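Local coordinates for probable chemoreceptor (Methyl-accepting chemotaxis) transmembrane protein (Rhizobium meliloti, PDB 6D8V), which senses quaternary ammonium compounds as a probable transmembrane chemotaxis receptor, holding 1,1-dimethyl-prolinium in its sensory domain, at residues F67-W72 with T100-K105; K105-N110 with G144-T149; T150-A155 with V170-A175. All coordinates share one frame; numbering follows the deposited sequence.

How the contacts relate
All three contacts touch one 1,1-dimethyl-prolinium molecule in the first PDC sensor domain. Contacts 1 and 3, with centres about 9 Å apart, belong to one antiparallel sheet, in which strands 70-75 and 163-173 are neighbours. W72 NE1 lies 2.7 Å from D171 OD1, a probable hydrogen bond that ties an aromatic wall of the pocket to its acidic residue. Contact 2, its centre about 10 Å from that of contact 1, continues from K105 into the surface loops and reaches the ligand through G144. T145 of contact 2 joins it to the others: its CG2 is 3.3 Å from Y102 OH in contact 1 and 3.5 Å from M151 CE in contact 3.

Contact 1 of 3, residues F67-W72 with T100-K105. With PBE (1,1-dimethyl-prolinium), chain C.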
ATOM      1  N   PHE A  67      -1.098  -4.123  10.946  1.00 80.81           N
ATOM      2  CA  PHE A  67      -0.818  -4.282   9.525  1.00 64.17           C
ATOM      3  C   PHE A  67      -0.294  -3.009   8.876  1.00 69.56           C
ATOM      4  O   PHE A  67       0.096  -3.048   7.704  1.00 88.78           O
ATOM      5  CB  PHE A  67      -2.075  -4.768   8.807  1.00 55.51           C
ATOM      6  CG  PHE A  67      -1.834  -5.245   7.410  1.00 59.60           C
ATOM      7  CD1 PHE A  67      -0.922  -6.267   7.156  1.00 71.54           C
ATOM      8  CD2 PHE A  67      -2.531  -4.684   6.349  1.00 55.72           C
ATOM      9  CE1 PHE A  67      -0.695  -6.714   5.860  1.00 57.65           C
ATOM     10  CE2 PHE A  67      -2.323  -5.123   5.055  1.00 60.49           C
ATOM     11  CZ  PHE A  67      -1.396  -6.145   4.808  1.00 66.31           C
ATOM     12  N   ALA A  68      -0.258  -1.896   9.604  1.00 77.62           N
ATOM     13  CA  ALA A  68       0.315  -0.657   9.098  1.00 78.66           C
ATOM     14  C   ALA A  68       1.796  -0.580   9.459  1.00 80.19           C
ATOM     15  O   ALA A  68       2.162  -0.724  10.630  1.00 91.29           O
ATOM     16  CB  ALA A  68      -0.439   0.544   9.664  1.00 53.60           C
ATOM     17  N   PHE A  69       2.647  -0.359   8.449  1.00 68.43           N
ATOM     18  CA  PHE A  69       4.080  -0.232   8.695  1.00 66.95           C
ATOM     19  C   PHE A  69       4.436   1.140   9.242  1.00 64.72           C
ATOM     20  O   PHE A  69       5.397   1.271  10.007  1.00 62.62           O
ATOM     21  CB  PHE A  69       4.868  -0.489   7.407  1.00 63.03           C
ATOM     22  CG  PHE A  69       6.370  -0.515   7.595  1.00 79.76           C
ATOM     23  CD1 PHE A  69       7.013  -1.685   7.970  1.00 85.65           C
ATOM     24  CD2 PHE A  69       7.145   0.620   7.364  1.00 89.86           C
ATOM     25  CE1 PHE A  69       8.387  -1.719   8.132  1.00 84.19           C
ATOM     26  CE2 PHE A  69       8.522   0.591   7.527  1.00 76.71           C
ATOM     27  CZ  PHE A  69       9.141  -0.577   7.910  1.00 84.18           C
ATOM     28  N   GLY A  70       3.683   2.163   8.856  1.00 73.85           N
ATOM     29  CA  GLY A  70       4.002   3.525   9.239  1.00 71.82           C
ATOM     30  C   GLY A  70       2.836   4.449   9.015  1.00 75.48           C
ATOM     31  O   GLY A  70       1.926   4.166   8.224  1.00 79.74           O
ATOM     32  N   SER A  71       2.869   5.576   9.727  1.00 77.65           N
ATOM     33  CA  SER A  71       1.846   6.609   9.670  1.00 84.46           C
ATOM     34  C   SER A  71       2.544   7.949   9.501  1.00 86.57           C
ATOM     35  O   SER A  71       3.496   8.247  10.233  1.00 89.70           O
ATOM     36  CB  SER A  71       0.986   6.595  10.944  1.00 87.68           C
ATOM     37  OG  SER A  71      -0.160   7.420  10.829  1.00 91.15           O
ATOM     38  N   TRP A  72       2.087   8.758   8.547  1.00 84.43           N
ATOM     39  CA  TRP A  72       2.807   9.981   8.223  1.00 86.31           C
ATOM     40  C   TRP A  72       1.829  11.106   7.915  1.00 94.03           C
ATOM     41  O   TRP A  72       0.605  10.917   7.869  1.00 76.59           O
ATOM     42  CB  TRP A  72       3.769   9.752   7.052  1.00 69.60           C
ATOM     43  CG  TRP A  72       3.140   9.014   5.917  1.00 74.85           C
ATOM     44  CD1 TRP A  72       3.121   7.657   5.727  1.00 78.41           C
ATOM     45  CD2 TRP A  72       2.438   9.581   4.808  1.00 71.28           C
ATOM     46  NE1 TRP A  72       2.456   7.353   4.567  1.00 71.88           N
ATOM     47  CE2 TRP A  72       2.027   8.516   3.984  1.00 82.22           C
ATOM     48  CE3 TRP A  72       2.122  10.887   4.427  1.00 73.13           C
ATOM     49  CZ2 TRP A  72       1.315   8.716   2.808  1.00 87.10           C
ATOM     50  CZ3 TRP A  72       1.411  11.081   3.261  1.00 74.79           C
ATOM     51  CH2 TRP A  72       1.018  10.003   2.465  1.00 80.17           C
ATOM     52  N   THR A 100       6.922  17.422   8.380  1.00104.02           N
ATOM     53  CA  THR A 100       6.844  16.076   7.811  1.00102.38           C
ATOM     54  C   THR A 100       7.125  15.040   8.893  1.00104.97           C
ATOM     55  O   THR A 100       8.203  14.438   8.943  1.00113.77           O
ATOM     56  CB  THR A 100       7.822  15.920   6.641  1.00112.27           C
ATOM     57  OG1 THR A 100       9.101  16.454   7.008  1.00112.10           O
ATOM     58  CG2 THR A 100       7.316  16.660   5.412  1.00104.96           C
ATOM     59  N   PRO A 101       6.167  14.803   9.782  1.00107.36           N
ATOM     60  CA  PRO A 101       6.333  13.746  10.786  1.00107.26           C
ATOM     61  C   PRO A 101       6.105  12.371  10.187  1.00107.77           C
ATOM     62  O   PRO A 101       5.305  12.191   9.265  1.00 97.72           O
ATOM     63  CB  PRO A 101       5.250  14.063  11.828  1.00 92.40           C
ATOM     64  CG  PRO A 101       4.594  15.342  11.383  1.00 97.09           C
ATOM     65  CD  PRO A 101       4.883  15.503   9.929  1.00109.17           C
ATOM     66  N   TYR A 102       6.802  11.381  10.743  1.00102.35           N
ATOM     67  CA  TYR A 102       6.702  10.026  10.206  1.00 97.84           C
ATOM     68  C   TYR A 102       7.014   9.013  11.300  1.00 94.46           C
ATOM     69  O   TYR A 102       8.170   8.882  11.713  1.00105.24           O
ATOM     70  CB  TYR A 102       7.643   9.852   9.023  1.00105.88           C
ATOM     71  CG  TYR A 102       7.565   8.484   8.387  1.00 94.62           C
ATOM     72  CD1 TYR A 102       6.388   7.746   8.420  1.00 84.15           C
ATOM     73  CD2 TYR A 102       8.669   7.935   7.746  1.00 87.55           C
ATOM     74  CE1 TYR A 102       6.318   6.497   7.838  1.00 89.28           C
ATOM     75  CE2 TYR A 102       8.605   6.689   7.163  1.00 88.06           C
ATOM     76  CZ  TYR A 102       7.432   5.972   7.211  1.00 86.81           C
ATOM     77  OH  TYR A 102       7.372   4.727   6.625  1.00 83.58           O
ATOM     78  N   TRP A 103       5.993   8.287  11.744  1.00 90.36           N
ATOM     79  CA  TRP A 103       6.181   7.122  12.597  1.00 94.38           C
ATOM     80  C   TRP A 103       6.300   5.878  11.728  1.00 71.15           C
ATOM     81  O   TRP A 103       5.472   5.656  10.842  1.00 70.07           O
ATOM     82  CB  TRP A 103       5.020   6.968  13.581  1.00 90.23           C
ATOM     83  CG  TRP A 103       4.961   8.029  14.638  1.00 97.12           C
ATOM     84  CD1 TRP A 103       4.153   9.127  14.654  1.00 97.20           C
ATOM     85  CD2 TRP A 103       5.742   8.088  15.840  1.00106.25           C
ATOM     86  NE1 TRP A 103       4.379   9.866  15.790  1.00108.24           N
ATOM     87  CE2 TRP A 103       5.352   9.250  16.533  1.00110.66           C
ATOM     88  CE3 TRP A 103       6.734   7.272  16.394  1.00100.60           C
ATOM     89  CZ2 TRP A 103       5.917   9.615  17.752  1.00105.61           C
ATOM     90  CZ3 TRP A 103       7.293   7.636  17.603  1.00 89.90           C
ATOM     91  CH2 TRP A 103       6.884   8.798  18.269  1.00 98.96           C
ATOM     92  N   SER A 104       7.328   5.073  11.987  1.00 84.07           N
ATOM     93  CA  SER A 104       7.603   3.886  11.189  1.00 85.33           C
ATOM     94  C   SER A 104       8.204   2.818  12.089  1.00 82.17           C
ATOM     95  O   SER A 104       8.553   3.071  13.244  1.00 75.08           O
ATOM     96  CB  SER A 104       8.553   4.203  10.033  1.00108.09           C
ATOM     97  OG  SER A 104       9.789   4.704  10.525  1.00123.55           O
ATOM     98  N   LYS A 105       8.328   1.615  11.548  1.00 83.08           N
ATOM     99  CA  LYS A 105       9.024   0.547  12.242  1.00 91.96           C
ATOM    100  C   LYS A 105      10.484   0.501  11.807  1.00 98.93           C
ATOM    101  O   LYS A 105      10.836   0.863  10.681  1.00 86.09           O
ATOM    102  CB  LYS A 105       8.358  -0.804  11.990  1.00 87.76           C
ATOM    103  CG  LYS A 105       6.872  -0.796  12.257  1.00 92.42           C
ATOM    104  CD  LYS A 105       6.435  -1.979  13.101  1.00 93.27           C
ATOM    105  CE  LYS A 105       4.934  -1.935  13.299  1.00 81.34           C
ATOM    106  NZ  LYS A 105       4.231  -1.989  11.981  1.00 91.06           N
TER
HETATM  107  N   PBE C 402       6.691   7.999   3.590  1.00102.12           N
HETATM  108  CD  PBE C 402       5.521   8.413   3.182  1.00 91.91           C
HETATM  109  CA  PBE C 402       7.487   8.026   2.296  1.00106.11           C
HETATM  110  CB  PBE C 402       7.033   9.407   1.673  1.00111.80           C
HETATM  111  CG  PBE C 402       5.840   9.560   2.056  1.00 95.38           C
HETATM  112  CE  PBE C 402       7.229   8.934   4.602  1.00110.08           C
HETATM  113  CF  PBE C 402       6.599   6.627   4.125  1.00 91.79           C
HETATM  114  C   PBE C 402       8.925   7.942   2.417  1.00 93.14           C
HETATM  115  O   PBE C 402       9.646   8.291   1.443  1.00 98.64           O
HETATM  116  OXT PBE C 402       9.468   7.501   3.465  1.00 97.76           O
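K105 NZ donates to A68 O at 2.8 Å, tilted 26° from the carbonyl plane. To get there the lysine passes F69: CB sits over one face of the phenyl ring, 4.3 Å from its centroid in a CH-pi contact, and CG packs on F69 O before the bends at chi2 and chi4 bring NZ round to the carbonyl. Further along, S71 and W103 form a hydrogen-bonded antiparallel pair, with S71 N to W103 O at 2.8 Å and W103 N to S71 O at 2.9 Å.

The next pair, W72 and Y102, puts both rings on the ligand side of the sheet. The indole turns its edge toward the phenol face, planes at 78°, and Y102 CD1 touches W72 CB at 3.6 Å. Each ring offers a face to the ligand: methyl CE lies over the centre of the Y102 ring, 3.5 Å above it, with S104 CB on the opposite face, and PBE CD lies 3.4 Å above the W72 plane, toward its rim. W72 NE1 is bonded to D171, which helps to fix the indole. Aromatic faces around a methylated ammonium are characteristic of an aromatic box for quaternary ammonium groups, here built on the sheet of a PDC (Cache) sensor domain.

Contact 2 of 3, residues K105-N110 with G144-T149; sequences KDRNGN and GTDVPT. With PBE (1,1-dimethyl-prolinium), chain C.
R107 meets D146 and V147 where two surface loops come together. From CB in the type I turn D106-G109, the side chain sets out with CG beside the backbone N and anti to the carbonyl carbon. R107 CG packs against V147 CG2 at 3.5 Å. CD then carries the chain on to the D146 carboxylate, but the two come too close in the model for the detail there to be trusted. At NE the salt bridge forms: its N-H points to D146 OD1 at 3.2 Å with an angle of 164°, close to the guanidinium plane and on the syn side of the oxygen. NE is also near D146 OD2, whose position is less sure. The two flat groups are nearly coplanar, 25° apart, and V147 CG2 lies over one face of the guanidinium. R107 NH2 stays 3.7 Å from D146 OD1.

D146 CB rests on D106 CA at 3.8 Å. D106 OD1 holds its own loop, accepting from N110 N at 2.7 Å. An alanine in place of D146 would probably leave the R107 guanidinium without its anion and free to swing into solvent.

In the second loop, T145 OG1 donates to V147 O at 2.8 Å from above the carbonyl plane, and G144 N reaches the ligand carboxylate at OXT, 2.7 Å away. The contact thus joins the turn linking strands 101-105 and 111-115 to the loop between strands 140-142 and 149-160, with Q112 of strand 111-115 touching both aspartates.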
ATOM      1  N   LYS A 105       8.328   1.615  11.548  1.00 83.08           N
ATOM      2  CA  LYS A 105       9.024   0.547  12.242  1.00 91.96           C
ATOM      3  C   LYS A 105      10.484   0.501  11.807  1.00 98.93           C
ATOM      4  O   LYS A 105      10.836   0.863  10.681  1.00 86.09           O
ATOM      5  CB  LYS A 105       8.358  -0.804  11.990  1.00 87.76           C
ATOM      6  CG  LYS A 105       6.872  -0.796  12.257  1.00 92.42           C
ATOM      7  CD  LYS A 105       6.435  -1.979  13.101  1.00 93.27           C
ATOM      8  CE  LYS A 105       4.934  -1.935  13.299  1.00 81.34           C
ATOM      9  NZ  LYS A 105       4.231  -1.989  11.981  1.00 91.06           N
ATOM     10  N   ASP A 106      11.331   0.072  12.724  1.00100.19           N
ATOM     11  CA  ASP A 106      12.751  -0.052  12.474  1.00105.43           C
ATOM     12  C   ASP A 106      13.095  -1.529  12.250  1.00105.10           C
ATOM     13  O   ASP A 106      12.197  -2.371  12.103  1.00 96.79           O
ATOM     14  CB  ASP A 106      13.524   0.566  13.642  1.00103.84           C
ATOM     15  CG  ASP A 106      13.344  -0.212  14.924  1.00 93.73           C
ATOM     16  OD1 ASP A 106      12.460  -1.093  14.960  1.00 99.49           O
ATOM     17  OD2 ASP A 106      14.091   0.042  15.891  1.00 96.07           O
ATOM     18  N   ARG A 107      14.394  -1.853  12.242  1.00 96.57           N
ATOM     19  CA  ARG A 107      14.819  -3.219  11.964  1.00 95.11           C
ATOM     20  C   ARG A 107      14.352  -4.197  13.032  1.00 95.38           C
ATOM     21  O   ARG A 107      14.159  -5.381  12.738  1.00 81.35           O
ATOM     22  CB  ARG A 107      16.342  -3.292  11.849  1.00107.77           C
ATOM     23  CG  ARG A 107      17.025  -2.030  11.370  1.00112.02           C
ATOM     24  CD  ARG A 107      17.535  -1.189  12.533  1.00123.25           C
ATOM     25  NE  ARG A 107      18.391  -0.101  12.070  1.00134.63           N
ATOM     26  CZ  ARG A 107      19.714  -0.177  11.977  1.00138.64           C
ATOM     27  NH1 ARG A 107      20.342  -1.291  12.327  1.00136.21           N
ATOM     28  NH2 ARG A 107      20.410   0.864  11.539  1.00147.30           N
ATOM     29  N   ASN A 108      14.191  -3.737  14.273  1.00105.33           N
ATOM     30  CA  ASN A 108      13.892  -4.614  15.397  1.00101.23           C
ATOM     31  C   ASN A 108      12.407  -4.685  15.725  1.00 99.90           C
ATOM     32  O   ASN A 108      12.041  -5.315  16.723  1.00111.50           O
ATOM     33  CB  ASN A 108      14.659  -4.163  16.646  1.00110.32           C
ATOM     34  CG  ASN A 108      16.149  -4.001  16.404  1.00111.05           C
ATOM     35  OD1 ASN A 108      16.890  -4.981  16.319  1.00121.15           O
ATOM     36  ND2 ASN A 108      16.598  -2.756  16.320  1.00113.10           N
ATOM     37  N   GLY A 109      11.548  -4.058  14.925  1.00 99.53           N
ATOM     38  CA  GLY A 109      10.124  -4.073  15.190  1.00 95.08           C
ATOM     39  C   GLY A 109       9.648  -3.077  16.223  1.00 97.27           C
ATOM     40  O   GLY A 109       8.651  -3.339  16.902  1.00108.70           O
ATOM     41  N   ASN A 110      10.339  -1.953  16.382  1.00104.53           N
ATOM     42  CA  ASN A 110       9.937  -0.883  17.283  1.00108.33           C
ATOM     43  C   ASN A 110       9.599   0.361  16.465  1.00 96.55           C
ATOM     44  O   ASN A 110       9.848   0.421  15.259  1.00 91.45           O
ATOM     45  CB  ASN A 110      11.033  -0.588  18.320  1.00115.39           C
ATOM     46  CG  ASN A 110      10.982  -1.534  19.514  1.00121.22           C
ATOM     47  OD1 ASN A 110      11.622  -2.587  19.520  1.00114.63           O
ATOM     48  ND2 ASN A 110      10.211  -1.162  20.530  1.00137.65           N
ATOM     49  N   GLY A 144      12.037   7.778   4.334  1.00 79.14           N
ATOM     50  CA  GLY A 144      12.214   8.093   5.740  1.00 96.67           C
ATOM     51  C   GLY A 144      12.303   6.891   6.657  1.00 94.09           C
ATOM     52  O   GLY A 144      12.492   7.073   7.865  1.00 90.01           O
ATOM     53  N   THR A 145      12.161   5.683   6.125  1.00 96.08           N
ATOM     54  CA  THR A 145      12.213   4.495   6.963  1.00 93.63           C
ATOM     55  C   THR A 145      13.629   4.283   7.491  1.00103.32           C
ATOM     56  O   THR A 145      14.619   4.649   6.852  1.00111.48           O
ATOM     57  CB  THR A 145      11.746   3.267   6.178  1.00 79.15           C
ATOM     58  OG1 THR A 145      12.555   3.107   5.004  1.00 80.48           O
ATOM     59  CG2 THR A 145      10.299   3.437   5.758  1.00 89.02           C
ATOM     60  N   ASP A 146      13.716   3.704   8.687  1.00102.66           N
ATOM     61  CA  ASP A 146      14.999   3.338   9.271  1.00 98.06           C
ATOM     62  C   ASP A 146      15.843   2.626   8.231  1.00100.77           C
ATOM     63  O   ASP A 146      16.859   3.148   7.758  1.00111.45           O
ATOM     64  CB  ASP A 146      14.798   2.438  10.494  1.00114.23           C
ATOM     65  CG  ASP A 146      16.106   1.948  11.079  1.00125.60           C
ATOM     66  OD1 ASP A 146      17.170   2.472  10.686  1.00141.16           O
ATOM     67  OD2 ASP A 146      16.067   1.041  11.932  1.00129.62           O
ATOM     68  N   VAL A 147      15.405   1.434   7.859  1.00107.59           N
ATOM     69  CA  VAL A 147      16.071   0.664   6.819  1.00 98.93           C
ATOM     70  C   VAL A 147      15.234   0.768   5.552  1.00114.78           C
ATOM     71  O   VAL A 147      13.996   0.750   5.620  1.00121.22           O
ATOM     72  CB  VAL A 147      16.278  -0.789   7.267  1.00 87.09           C
ATOM     73  CG1 VAL A 147      16.297  -1.715   6.078  1.00 80.32           C
ATOM     74  CG2 VAL A 147      17.561  -0.896   8.068  1.00 98.12           C
ATOM     75  N   PRO A 148      15.866   0.911   4.390  1.00110.46           N
ATOM     76  CA  PRO A 148      15.113   0.951   3.132  1.00102.15           C
ATOM     77  C   PRO A 148      14.114  -0.193   3.050  1.00101.43           C
ATOM     78  O   PRO A 148      14.453  -1.360   3.273  1.00 94.73           O
ATOM     79  CB  PRO A 148      16.210   0.828   2.067  1.00 80.40           C
ATOM     80  CG  PRO A 148      17.438   1.360   2.724  1.00 79.32           C
ATOM     81  CD  PRO A 148      17.318   1.045   4.187  1.00 97.06           C
ATOM     82  N   THR A 149      12.868   0.147   2.733  1.00 96.18           N
ATOM     83  CA  THR A 149      11.814  -0.853   2.682  1.00 93.25           C
ATOM     84  C   THR A 149      10.816  -0.479   1.597  1.00 76.57           C
ATOM     85  O   THR A 149      10.437   0.686   1.462  1.00 64.67           O
ATOM     86  CB  THR A 149      11.106  -0.996   4.040  1.00 85.01           C
ATOM     87  OG1 THR A 149      10.779   0.300   4.547  1.00 74.93           O
ATOM     88  CG2 THR A 149      11.996  -1.713   5.049  1.00 89.96           C
TER
HETATM   89  N   PBE C 402       6.691   7.999   3.590  1.00102.12           N
HETATM   90  CD  PBE C 402       5.521   8.413   3.182  1.00 91.91           C
HETATM   91  CA  PBE C 402       7.487   8.026   2.296  1.00106.11           C
HETATM   92  CB  PBE C 402       7.033   9.407   1.673  1.00111.80           C
HETATM   93  CG  PBE C 402       5.840   9.560   2.056  1.00 95.38           C
HETATM   94  CE  PBE C 402       7.229   8.934   4.602  1.00110.08           C
HETATM   95  CF  PBE C 402       6.599   6.627   4.125  1.00 91.79           C
HETATM   96  C   PBE C 402       8.925   7.942   2.417  1.00 93.14           C
HETATM   97  O   PBE C 402       9.646   8.291   1.443  1.00 98.64           O
HETATM   98  OXT PBE C 402       9.468   7.501   3.465  1.00 97.76           O

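Contact 3 of 3, residues T150-A155 with V170-A175; sequences TMTSIA and VDISLA. With PBE (1,1-dimethyl-prolinium), chain C.
S153 and D171 face each other across a non-hydrogen-bonded antiparallel pair, and their side chains meet on the ligand side of the sheet. S153 OG, beside its own backbone N (chi1 -72°), donates to D171 OD1 at 2.6 Å, coming from above the carboxylate plane, 49° out of it. Y140 OH is a further partner of S153 OG, so the serine links the aspartate to another pocket residue. W72 NE1 also donates to D171 OD1; with that oxygen held from two groups, D171 OD2 is left facing the ligand, 3.0 Å from methyl CF. The quaternary nitrogen has no N-H to give, and the attraction is probably electrostatic, carboxylate against methylated ammonium.

M151, next on the same face, lies at a slant to D171, with SD against the carboxylate. Its chain is extended as far as SD and bends only at chi3 (57°), which places CE; SD is 3.8 Å from ligand CF.

On the opposite face T152 and I172 lie side by side and point the same way, T152 CG2 to I172 CB at 3.7 Å. I154 CD1 meets I172 CD1 at 4.3 Å, and both isoleucines, with V170, pack on helix 2-45. The backbone of T152 and I172 is bonded in both directions.

Where the second strand turns into helix 174-183, L174 crosses T150 at about a right angle, L174 CD2 touching T150 OG1 and CB. L174 N donates to T150 O at 2.7 Å, and a water links that oxygen to A175 N. S173 is the N-cap, its OG bonded to A176 N.

This is a beta hairpin of a PDC sensor domain, and its pocket-facing aspartate is consistent with the amine-receiving residue of amino-acid-binding Cache domains, here probably turned to a methylated nitrogen.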
ATOM      1  N   THR A 150      10.383  -1.479   0.838  1.00 75.54           N
ATOM      2  CA  THR A 150       9.431  -1.277  -0.246  1.00 80.46           C
ATOM      3  C   THR A 150       8.000  -1.396   0.275  1.00 80.85           C
ATOM      4  O   THR A 150       7.634  -2.400   0.891  1.00 82.72           O
ATOM      5  CB  THR A 150       9.686  -2.296  -1.355  1.00 68.72           C
ATOM      6  OG1 THR A 150       9.691  -3.613  -0.790  1.00 74.98           O
ATOM      7  CG2 THR A 150      11.033  -2.044  -1.993  1.00 71.15           C
ATOM      8  N   MET A 151       7.193  -0.372   0.023  1.00 63.74           N
ATOM      9  CA  MET A 151       5.867  -0.289   0.616  1.00 62.92           C
ATOM     10  C   MET A 151       4.908   0.370  -0.367  1.00 75.97           C
ATOM     11  O   MET A 151       5.320   1.027  -1.330  1.00 82.47           O
ATOM     12  CB  MET A 151       5.887   0.528   1.909  1.00 53.70           C
ATOM     13  CG  MET A 151       6.312   1.961   1.647  1.00 55.69           C
ATOM     14  SD  MET A 151       6.408   2.990   3.103  1.00 72.01           S
ATOM     15  CE  MET A 151       7.557   2.060   4.117  1.00 77.73           C
ATOM     16  N   THR A 152       3.616   0.183  -0.107  1.00 62.28           N
ATOM     17  CA  THR A 152       2.543   0.919  -0.752  1.00 64.14           C
ATOM     18  C   THR A 152       1.875   1.813   0.284  1.00 66.62           C
ATOM     19  O   THR A 152       1.800   1.457   1.464  1.00 63.42           O
ATOM     20  CB  THR A 152       1.504  -0.032  -1.359  1.00 54.81           C
ATOM     21  OG1 THR A 152       0.546   0.725  -2.108  1.00 72.40           O
ATOM     22  CG2 THR A 152       0.785  -0.791  -0.260  1.00 75.66           C
ATOM     23  N   SER A 153       1.376   2.971  -0.154  1.00 58.51           N
ATOM     24  CA  SER A 153       0.864   3.972   0.770  1.00 62.19           C
ATOM     25  C   SER A 153      -0.582   4.333   0.459  1.00 66.58           C
ATOM     26  O   SER A 153      -0.930   4.611  -0.695  1.00 70.99           O
ATOM     27  CB  SER A 153       1.736   5.223   0.749  1.00 70.18           C
ATOM     28  OG  SER A 153       2.963   4.972   1.388  1.00 78.86           O
ATOM     29  N   ILE A 154      -1.409   4.339   1.500  1.00 55.70           N
ATOM     30  CA  ILE A 154      -2.790   4.793   1.434  1.00 63.47           C
ATOM     31  C   ILE A 154      -2.817   6.204   2.004  1.00 69.64           C
ATOM     32  O   ILE A 154      -2.501   6.417   3.179  1.00 71.87           O
ATOM     33  CB  ILE A 154      -3.723   3.844   2.194  1.00 54.75           C
ATOM     34  CG1 ILE A 154      -3.710   2.478   1.510  1.00 62.63           C
ATOM     35  CG2 ILE A 154      -5.136   4.384   2.246  1.00 51.74           C
ATOM     36  CD1 ILE A 154      -4.518   1.429   2.225  1.00 62.70           C
ATOM     37  N   ALA A 155      -3.167   7.178   1.171  1.00 56.51           N
ATOM     38  CA  ALA A 155      -3.091   8.578   1.555  1.00 67.94           C
ATOM     39  C   ALA A 155      -4.433   9.257   1.330  1.00 81.04           C
ATOM     40  O   ALA A 155      -5.167   8.934   0.389  1.00 73.91           O
ATOM     41  CB  ALA A 155      -2.000   9.321   0.776  1.00 74.87           C
ATOM     42  N   VAL A 170      -1.012   6.080   5.420  1.00 57.39           N
ATOM     43  CA  VAL A 170      -0.580   4.892   6.143  1.00 66.30           C
ATOM     44  C   VAL A 170       0.170   3.993   5.164  1.00 68.92           C
ATOM     45  O   VAL A 170      -0.064   4.045   3.951  1.00 72.31           O
ATOM     46  CB  VAL A 170      -1.811   4.179   6.753  1.00 66.60           C
ATOM     47  CG1 VAL A 170      -1.463   2.803   7.284  1.00 75.89           C
ATOM     48  CG2 VAL A 170      -2.411   5.042   7.838  1.00 56.89           C
ATOM     49  N   ASP A 171       1.075   3.157   5.681  1.00 58.53           N
ATOM     50  CA  ASP A 171       1.927   2.344   4.810  1.00 70.04           C
ATOM     51  C   ASP A 171       1.714   0.856   5.037  1.00 70.82           C
ATOM     52  O   ASP A 171       1.480   0.415   6.163  1.00 83.39           O
ATOM     53  CB  ASP A 171       3.423   2.657   4.994  1.00 55.65           C
ATOM     54  CG  ASP A 171       3.740   4.105   4.739  1.00 69.42           C
ATOM     55  OD1 ASP A 171       2.991   4.763   3.973  1.00 77.06           O
ATOM     56  OD2 ASP A 171       4.736   4.589   5.312  1.00 82.42           O
ATOM     57  N   ILE A 172       1.803   0.094   3.952  1.00 65.44           N
ATOM     58  CA  ILE A 172       1.803  -1.361   3.979  1.00 61.75           C
ATOM     59  C   ILE A 172       3.111  -1.808   3.350  1.00 69.20           C
ATOM     60  O   ILE A 172       3.342  -1.575   2.155  1.00 60.67           O
ATOM     61  CB  ILE A 172       0.609  -1.958   3.221  1.00 49.27           C
ATOM     62  CG1 ILE A 172      -0.712  -1.376   3.735  1.00 71.62           C
ATOM     63  CG2 ILE A 172       0.611  -3.468   3.351  1.00 52.00           C
ATOM     64  CD1 ILE A 172      -1.944  -1.970   3.071  1.00 67.14           C
ATOM     65  N   SER A 173       3.974  -2.419   4.154  1.00 73.48           N
ATOM     66  CA  SER A 173       5.237  -2.910   3.635  1.00 68.24           C
ATOM     67  C   SER A 173       4.989  -4.082   2.700  1.00 67.19           C
ATOM     68  O   SER A 173       4.091  -4.901   2.923  1.00 54.04           O
ATOM     69  CB  SER A 173       6.157  -3.329   4.777  1.00 62.80           C
ATOM     70  OG  SER A 173       5.815  -4.608   5.270  1.00 56.52           O
ATOM     71  N   LEU A 174       5.781  -4.157   1.631  1.00 62.05           N
ATOM     72  CA  LEU A 174       5.626  -5.275   0.716  1.00 56.60           C
ATOM     73  C   LEU A 174       5.891  -6.605   1.406  1.00 62.16           C
ATOM     74  O   LEU A 174       5.415  -7.647   0.936  1.00 65.48           O
ATOM     75  CB  LEU A 174       6.543  -5.092  -0.489  1.00 51.83           C
ATOM     76  CG  LEU A 174       5.941  -4.489  -1.762  1.00 64.27           C
ATOM     77  CD1 LEU A 174       4.939  -3.416  -1.442  1.00 52.88           C
ATOM     78  CD2 LEU A 174       7.053  -3.922  -2.642  1.00 64.27           C
ATOM     79  N   ALA A 175       6.626  -6.587   2.522  1.00 61.97           N
ATOM     80  CA  ALA A 175       6.838  -7.789   3.321  1.00 51.77           C
ATOM     81  C   ALA A 175       5.576  -8.198   4.068  1.00 70.13           C
ATOM     82  O   ALA A 175       5.216  -9.380   4.085  1.00 72.95           O
ATOM     83  CB  ALA A 175       7.977  -7.560   4.302  1.00 53.89           C
TER
HETATM   84  N   PBE C 402       6.691   7.999   3.590  1.00102.12           N
HETATM   85  CD  PBE C 402       5.521   8.413   3.182  1.00 91.91           C
HETATM   86  CA  PBE C 402       7.487   8.026   2.296  1.00106.11           C
HETATM   87  CB  PBE C 402       7.033   9.407   1.673  1.00111.80           C
HETATM   88  CG  PBE C 402       5.840   9.560   2.056  1.00 95.38           C
HETATM   89  CE  PBE C 402       7.229   8.934   4.602  1.00110.08           C
HETATM   90  CF  PBE C 402       6.599   6.627   4.125  1.00 91.79           C
HETATM   91  C   PBE C 402       8.925   7.942   2.417  1.00 93.14           C
HETATM   92  O   PBE C 402       9.646   8.291   1.443  1.00 98.64           O
HETATM   93  OXT PBE C 402       9.468   7.501   3.465  1.00 97.76           O
HETATM   94  O   HOH W   1       8.934  -4.746   2.511  1.00 69.74           O